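Local atomic coordinates of probable transcriptional regulator (Pseudomonas aeruginosa PAO1, PDB entry 2GEN), a protein that probably binds DNA at regulatory sites as a transcription factor of the TetR family. Residues S90-D93 and W94-N98. Numbering follows the deposited sequence.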
loop_
_atom_site.group_PDB
_atom_site.type_symbol
_atom_site.label_atom_id
_atom_site.label_comp_id
_atom_site.label_asym_id
_atom_site.label_seq_id
_atom_site.Cartn_x
_atom_site.Cartn_y
_atom_site.Cartn_z
ATOM N N SER A 90 -2.738 8.945 14.615
ATOM C CA SER A 90 -3.277 9.987 13.754
ATOM C C SER A 90 -3.798 9.409 12.443
ATOM O O SER A 90 -4.864 9.799 11.955
ATOM C CB SER A 90 -2.255 11.112 13.511
ATOM O OG SER A 90 -1.950 11.738 14.726
ATOM N N TYR A 91 -3.051 8.448 11.884
ATOM C CA TYR A 91 -3.453 7.870 10.627
ATOM C C TYR A 91 -4.700 6.994 10.803
ATOM O O TYR A 91 -5.681 7.176 10.077
ATOM C CB TYR A 91 -2.294 7.071 10.010
ATOM C CG TYR A 91 -2.733 6.484 8.726
ATOM C CD1 TYR A 91 -2.987 7.320 7.617
ATOM C CD2 TYR A 91 -2.966 5.108 8.604
ATOM C CE1 TYR A 91 -3.436 6.772 6.394
ATOM C CE2 TYR A 91 -3.411 4.559 7.400
ATOM C CZ TYR A 91 -3.632 5.383 6.316
ATOM O OH TYR A 91 -4.100 4.850 5.133
ATOM N N ILE A 92 -4.686 6.128 11.803
ATOM C CA ILE A 92 -5.779 5.174 12.027
ATOM C C ILE A 92 -7.054 5.988 12.330
ATOM O O ILE A 92 -8.079 5.782 11.704
ATOM C CB ILE A 92 -5.426 4.187 13.154
ATOM C CG1 ILE A 92 -4.320 3.226 12.667
ATOM C CG2 ILE A 92 -6.728 3.429 13.622
ATOM C CD1 ILE A 92 -4.718 2.369 11.508
ATOM N N ASP A 93 -6.930 6.952 13.229
ATOM C CA ASP A 93 -8.121 7.762 13.630
ATOM C C ASP A 93 -8.682 8.516 12.445
ATOM O O ASP A 93 -9.887 8.585 12.294
ATOM C CB ASP A 93 -7.752 8.714 14.738
ATOM C CG ASP A 93 -7.453 7.986 16.036
ATOM O OD1 ASP A 93 -7.722 6.746 16.118
ATOM O OD2 ASP A 93 -6.974 8.632 17.005
ATOM N N TRP A 94 -7.802 9.120 11.622
ATOM C CA TRP A 94 -8.234 9.869 10.462
ATOM C C TRP A 94 -8.972 8.943 9.450
ATOM O O TRP A 94 -10.042 9.306 8.911
ATOM C CB TRP A 94 -7.049 10.616 9.809
ATOM C CG TRP A 94 -7.540 11.526 8.693
ATOM C CD1 TRP A 94 -7.969 12.855 8.805
ATOM C CD2 TRP A 94 -7.692 11.170 7.333
ATOM N NE1 TRP A 94 -8.357 13.320 7.558
ATOM C CE2 TRP A 94 -8.192 12.314 6.644
ATOM C CE3 TRP A 94 -7.439 9.998 6.606
ATOM C CZ2 TRP A 94 -8.454 12.295 5.255
ATOM C CZ3 TRP A 94 -7.686 9.996 5.216
ATOM C CH2 TRP A 94 -8.191 11.139 4.581
ATOM N N VAL A 95 -8.433 7.734 9.245
ATOM C CA VAL A 95 -9.067 6.781 8.327
ATOM C C VAL A 95 -10.445 6.368 8.885
ATOM O O VAL A 95 -11.420 6.337 8.130
ATOM C CB VAL A 95 -8.186 5.562 8.130
ATOM C CG1 VAL A 95 -8.980 4.395 7.473
ATOM C CG2 VAL A 95 -6.916 5.972 7.341
ATOM N N VAL A 96 -10.504 6.055 10.174
ATOM C CA VAL A 96 -11.781 5.570 10.783
ATOM C C VAL A 96 -12.882 6.664 10.641
ATOM O O VAL A 96 -14.051 6.343 10.394
ATOM C CB VAL A 96 -11.597 5.131 12.245
ATOM C CG1 VAL A 96 -12.990 4.932 12.925
ATOM C CG2 VAL A 96 -10.786 3.837 12.299
ATOM N N ALA A 97 -12.482 7.925 10.817
ATOM C CA ALA A 97 -13.350 9.115 10.727
ATOM C C ALA A 97 -13.712 9.487 9.293
ATOM O O ALA A 97 -14.748 10.137 9.039
ATOM C CB ALA A 97 -12.683 10.287 11.377
ATOM N N ASN A 98 -12.837 9.106 8.364
ATOM C CA ASN A 98 -12.933 9.519 6.954
ATOM C C ASN A 98 -12.692 8.350 5.972
ATOM O O ASN A 98 -11.793 8.437 5.138
ATOM C CB ASN A 98 -11.975 10.698 6.642
ATOM C CG ASN A 98 -12.145 11.897 7.561
ATOM O OD1 ASN A 98 -12.940 12.797 7.278
ATOM N ND2 ASN A 98 -11.377 11.945 8.661
#
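With chi1 of 180°, the ring of Y91 swings away from its own backbone N and runs along the helix beside V95, one turn on. In V95 it is CG1 that lies opposite the backbone N. CG2 stands beside that N and is therefore turned back toward Y91. It sits over one face of the tyrosine ring, nearer the rim than the middle. CG2 is 3.5 Å from Y91 CZ. It lies 3.7 Å from the ring centroid and 21° off the ring normal, a CH-pi contact over the face. H162, on helix 150-169, meets the Y91 ring edge-to-face. I92 and V96 repeat the i to i+4 spacing more loosely, with their CG2 atoms 4.3 Å apart.

Four i to i+4 backbone bonds run through this stretch of helix. V95 N reaches Y91 O at 2.9 Å, and V96 N binds I92 O. W94 N bonds to S90 O and A97 N to D93 O. This is the C-terminal end of helix 80-97 in a wholly helical TetR-family regulator, on the chain after the predicted helix-turn-helix, where the family has its C-terminal regulatory domain. Helices 51-76, 99-114 and 150-169 pack around it.

The helix ends at A97, and N98 is the first residue to leave helical angles. Its side chain folds back, and ND2 donates to W94 O at 3.0 Å. The bond meets a lone pair in the carbonyl plane, and the acceptor lies close to the plane of the amide. ND2 also stands 3.4 Å above the plane of the W94 ring, toward its rim. W94 NE1 is hydrogen-bonded to Q65 OE1 on helix 51-76. D93 points off the helix and forms a salt bridge with R181.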